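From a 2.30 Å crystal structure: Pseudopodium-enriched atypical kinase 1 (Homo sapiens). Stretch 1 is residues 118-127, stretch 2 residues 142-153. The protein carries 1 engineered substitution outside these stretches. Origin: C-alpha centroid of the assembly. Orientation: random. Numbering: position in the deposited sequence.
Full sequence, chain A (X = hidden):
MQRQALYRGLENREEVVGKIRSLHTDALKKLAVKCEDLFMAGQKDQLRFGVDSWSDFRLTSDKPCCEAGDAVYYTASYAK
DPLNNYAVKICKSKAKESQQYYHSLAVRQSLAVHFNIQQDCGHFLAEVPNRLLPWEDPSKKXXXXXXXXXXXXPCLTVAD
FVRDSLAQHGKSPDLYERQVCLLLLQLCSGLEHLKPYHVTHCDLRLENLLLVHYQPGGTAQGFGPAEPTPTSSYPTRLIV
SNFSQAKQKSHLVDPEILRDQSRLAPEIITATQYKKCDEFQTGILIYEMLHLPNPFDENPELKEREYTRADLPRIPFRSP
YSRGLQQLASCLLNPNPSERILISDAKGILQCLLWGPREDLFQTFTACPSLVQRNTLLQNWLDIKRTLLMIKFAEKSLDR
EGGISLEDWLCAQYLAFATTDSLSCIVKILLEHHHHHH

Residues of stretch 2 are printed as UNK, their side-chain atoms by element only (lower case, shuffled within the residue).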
# COMPACT_ATOMS: atom_id res chain seq x y z
N GLN A 118 15.47 8.48 -24.75
CA GLN A 118 16.73 7.77 -24.58
C GLN A 118 17.75 8.62 -23.83
O GLN A 118 17.94 9.80 -24.13
CB GLN A 118 17.30 7.36 -25.94
CG GLN A 118 18.56 6.52 -25.84
CD GLN A 118 18.96 5.91 -27.16
OE1 GLN A 118 18.97 6.58 -28.19
NE2 GLN A 118 19.29 4.63 -27.14
N GLN A 119 18.41 8.01 -22.85
CA GLN A 119 19.50 8.61 -22.11
C GLN A 119 20.81 7.95 -22.51
O GLN A 119 20.84 6.80 -22.97
CB GLN A 119 19.30 8.46 -20.59
CG GLN A 119 17.92 8.85 -20.10
CD GLN A 119 17.70 8.48 -18.64
OE1 GLN A 119 18.52 8.81 -17.78
NE2 GLN A 119 16.61 7.78 -18.37
N ASP A 120 21.91 8.68 -22.32
CA ASP A 120 23.24 8.15 -22.59
C ASP A 120 24.18 8.59 -21.48
O ASP A 120 23.96 9.61 -20.83
CB ASP A 120 23.78 8.61 -23.95
CG ASP A 120 24.06 10.10 -24.00
OD1 ASP A 120 25.20 10.50 -23.67
OD2 ASP A 120 23.15 10.87 -24.36
N CYS A 121 25.23 7.80 -21.26
CA CYS A 121 26.24 8.09 -20.25
C CYS A 121 27.61 8.31 -20.88
O CYS A 121 28.64 8.05 -20.25
CB CYS A 121 26.29 6.99 -19.20
SG CYS A 121 26.63 5.33 -19.84
N GLY A 122 27.64 8.77 -22.13
CA GLY A 122 28.90 9.06 -22.79
C GLY A 122 28.94 8.63 -24.24
O GLY A 122 28.07 7.90 -24.71
N HIS A 123 29.96 9.10 -24.96
CA HIS A 123 30.13 8.76 -26.37
C HIS A 123 31.57 9.04 -26.76
O HIS A 123 32.26 9.84 -26.13
CB HIS A 123 29.16 9.56 -27.26
CG HIS A 123 29.23 11.03 -27.05
ND1 HIS A 123 30.23 11.82 -27.58
CD2 HIS A 123 28.42 11.88 -26.36
CE1 HIS A 123 30.04 13.08 -27.23
NE2 HIS A 123 28.95 13.14 -26.49
N PHE A 124 32.01 8.37 -27.83
CA PHE A 124 33.38 8.51 -28.30
C PHE A 124 33.47 7.92 -29.70
O PHE A 124 32.57 7.22 -30.17
CB PHE A 124 34.38 7.82 -27.36
CG PHE A 124 34.11 6.36 -27.15
CD1 PHE A 124 33.25 5.93 -26.15
CD2 PHE A 124 34.73 5.40 -27.95
CE1 PHE A 124 33.00 4.59 -25.96
CE2 PHE A 124 34.48 4.05 -27.76
CZ PHE A 124 33.62 3.65 -26.76
N LEU A 125 34.58 8.22 -30.38
CA LEU A 125 34.90 7.63 -31.67
C LEU A 125 35.72 6.36 -31.46
O LEU A 125 36.50 6.25 -30.51
CB LEU A 125 35.68 8.61 -32.54
CG LEU A 125 35.00 9.93 -32.90
CD1 LEU A 125 35.96 10.84 -33.66
CD2 LEU A 125 33.74 9.68 -33.71
N ALA A 126 35.54 5.40 -32.36
CA ALA A 126 36.25 4.13 -32.25
C ALA A 126 36.25 3.42 -33.59
O ALA A 126 35.30 3.54 -34.37
CB ALA A 126 35.61 3.24 -31.18
N GLU A 127 37.33 2.68 -33.84
CA GLU A 127 37.42 1.82 -35.01
C GLU A 127 36.68 0.52 -34.72
O GLU A 127 37.09 -0.26 -33.85
CB GLU A 127 38.88 1.56 -35.37
CG GLU A 127 39.65 2.79 -35.82
CD GLU A 127 41.10 2.49 -36.14
OE1 GLU A 127 41.57 1.39 -35.79
OE2 GLU A 127 41.76 3.35 -36.76
N UNK A 142 38.50 -1.40 -42.04
CA UNK A 142 38.04 -0.88 -40.76
C UNK A 142 37.86 0.63 -40.82
O UNK A 142 38.69 1.35 -41.39
n UNK A 142 40.06 -2.82 -37.68
o UNK A 142 38.38 -2.40 -36.26
c UNK A 142 38.97 -2.16 -37.31
c UNK A 142 38.48 -1.08 -38.25
c UNK A 142 39.03 -1.25 -39.66
N UNK A 143 36.77 1.11 -40.23
CA UNK A 143 36.42 2.53 -40.26
C UNK A 143 36.06 3.00 -38.86
O UNK A 143 35.77 2.21 -37.96
c UNK A 143 34.94 3.42 -43.64
c UNK A 143 35.58 2.44 -42.67
c UNK A 143 35.26 2.80 -41.23
n UNK A 143 35.66 3.46 -44.90
c UNK A 143 35.39 4.31 -45.89
n UNK A 143 36.11 4.28 -47.01
n UNK A 143 34.41 5.19 -45.76
N UNK A 144 36.08 4.32 -38.69
CA UNK A 144 35.76 4.95 -37.42
C UNK A 144 34.28 5.31 -37.36
O UNK A 144 33.73 5.85 -38.32
o UNK A 144 36.31 6.81 -35.96
c UNK A 144 36.62 6.19 -37.20
N UNK A 145 33.66 5.02 -36.23
CA UNK A 145 32.24 5.28 -36.03
C UNK A 145 32.02 5.94 -34.67
O UNK A 145 32.85 5.83 -33.77
c UNK A 145 31.41 3.99 -36.12
c UNK A 145 31.38 3.38 -37.48
c UNK A 145 30.55 2.88 -39.46
c UNK A 145 32.30 2.65 -38.15
n UNK A 145 31.76 2.35 -39.38
n UNK A 145 30.30 3.51 -38.33
N UNK A 146 30.89 6.62 -34.55
CA UNK A 146 30.48 7.21 -33.28
C UNK A 146 29.85 6.12 -32.42
O UNK A 146 28.88 5.48 -32.82
c UNK A 146 29.05 8.94 -32.15
c UNK A 146 30.14 9.45 -34.35
c UNK A 146 29.50 8.37 -33.49
N UNK A 147 30.42 5.90 -31.24
CA UNK A 147 29.94 4.88 -30.30
C UNK A 147 29.32 5.58 -29.11
O UNK A 147 29.95 6.44 -28.48
c UNK A 147 30.58 2.97 -28.81
c UNK A 147 31.08 3.95 -29.86
c UNK A 147 31.65 3.20 -31.06
N UNK A 148 28.07 5.23 -28.80
CA UNK A 148 27.33 5.80 -27.69
C UNK A 148 27.05 4.70 -26.68
O UNK A 148 26.76 3.56 -27.06
c UNK A 148 26.31 7.46 -29.29
c UNK A 148 25.31 7.16 -27.01
c UNK A 148 26.02 6.47 -28.16
N UNK A 149 27.15 5.04 -25.39
CA UNK A 149 26.92 4.10 -24.30
C UNK A 149 25.63 4.50 -23.60
O UNK A 149 25.41 5.69 -23.32
c UNK A 149 29.42 3.87 -24.07
c UNK A 149 27.91 2.96 -22.29
c UNK A 149 28.10 4.06 -23.32
c UNK A 149 29.46 2.60 -24.90
N UNK A 150 24.78 3.52 -23.31
CA UNK A 150 23.53 3.75 -22.61
C UNK A 150 23.32 2.66 -21.56
O UNK A 150 23.78 1.53 -21.73
o UNK A 150 21.11 3.94 -22.81
c UNK A 150 22.32 3.80 -23.57
c UNK A 150 22.25 2.53 -24.40
N UNK A 151 22.63 3.02 -20.48
CA UNK A 151 22.36 2.08 -19.40
C UNK A 151 21.04 1.34 -19.58
O UNK A 151 20.84 0.30 -18.93
n UNK A 151 24.91 6.43 -16.24
c UNK A 151 22.36 2.80 -18.05
n UNK A 151 26.83 5.59 -15.31
n UNK A 151 25.06 4.19 -15.74
c UNK A 151 25.60 5.40 -15.76
c UNK A 151 23.71 3.88 -16.21
c UNK A 151 23.72 3.35 -17.64
N UNK A 152 20.14 1.84 -20.42
CA UNK A 152 18.87 1.16 -20.71
C UNK A 152 19.08 0.30 -21.95
O UNK A 152 19.13 0.81 -23.07
c UNK A 152 17.75 2.17 -20.91
o UNK A 152 18.45 4.47 -18.17
o UNK A 152 19.03 4.55 -20.28
c UNK A 152 18.35 4.07 -19.35
c UNK A 152 17.37 2.96 -19.66
N UNK A 153 19.22 -1.01 -21.74
CA UNK A 153 19.55 -1.93 -22.82
C UNK A 153 18.31 -2.24 -23.65
O UNK A 153 17.32 -2.77 -23.11
c UNK A 153 20.38 -4.23 -23.39
c UNK A 153 21.49 -2.92 -21.57
c UNK A 153 20.17 -3.23 -22.27
O HOH W 1 18.97 3.38 -24.16
O HOH W 2 17.61 5.48 -22.38
O HOH W 3 20.04 6.19 -17.16
O HOH W 4 16.13 5.09 -16.38

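Position 142 carries three carbons in a row, the third bearing one oxygen and one nitrogen, with the second carbon near E127 CB: a carboxamide on a two-carbon spacer, hence glutamine. Q142 points toward stretch 1, and its CG lies 3.9 Å from E127 CB, but the residue is poorly ordered and makes no hydrogen bond across.

Position 143 has three carbons, a nitrogen, and a carbon holding two more nitrogens, none of them near stretch 1. This guanidinium chain is R143. It points away from stretch 1, so its contribution is backbone: R143 O receives a CA-H...O contact from E127 CA at 3.4 Å.

At position 144 there is one carbon and then one oxygen, near the side chain of L125: serine. S144 sits opposite E127 in a non-hydrogen-bonded pair, with OG 3.9 Å from L125 CB.

Position 145 shows one carbon leading to a five-membered ring of three carbons and two nitrogens, the ring making no close side-chain contact with stretch 1; this is histidine. The ring matters less here than the backbone of H145, which pairs with A126 in both directions: A126 N to H145 O is 3.1 Å and H145 N to A126 O is 2.9 Å.

Position 146 has one carbon carrying two others, against the end of L125. That fork is valine, and V146 CG2 meets L125 CD2 at 3.7 Å on the face shared with H123 and E127.

Position 147 repeats the three-carbon fork, now on the other face, with its CB over the ring of F124. It is again valine. V147 CB stands 4.2 Å from the centroid of the F124 ring, a CH-pi contact, while CG1 reaches F124 CZ at 3.7 Å and CG2 reaches A126 CB at 4.0 Å.

The same fork recurs at position 148, back on the face of H123 and against D120 CB: a third valine. V148 CG1 packs 3.7 Å from D120 CB, and CG2 lies 4.1 Å from H123 CB.

Position 149 has four carbons, forked at the first with one arm two carbons long, set against C121 SG and the F124 ring, so it is isoleucine. I149 CG2 touches C121 SG at 3.6 Å, and CG1 approaches F124 CE1 at 4.1 Å.

At position 150 one carbon carries an oxygen and a carbon, the oxygen close to Q119 O: threonine. T150 OG1 donates to Q119 O at 2.9 Å.

Position 151 has three carbons, a nitrogen and a carbon holding two more nitrogens, set over C121 CB: arginine. R151 lays one face of its guanidinium over C121 CB, with NH2 3.3 Å from that atom.

Position 152 has three carbons, the third bearing two oxygens, near the side chain of Q119: glutamate. One water links E152 OE1 to Q119 N; two others donate to E152 OE2 but reach the Q119 side chain only weakly.

Position 153 is a three-carbon fork out of reach of stretch 1, V153.

The contact is an antiparallel ladder whose paired hydrogen bonds at F124 and A126 set the register. V147 packs on both F124 and A126 on the face they share, and I149 adds a second contact to the F124 ring. C121 N to I149 O (3.0 Å) and I149 N to G122 O (3.1 Å) continue the same ladder of backbone hydrogen bonds, G122 adopting backbone angles that call for glycine. Threonine and water then take over from regular pairing.

Stretch 2 142-153: QRSHVVVITREV
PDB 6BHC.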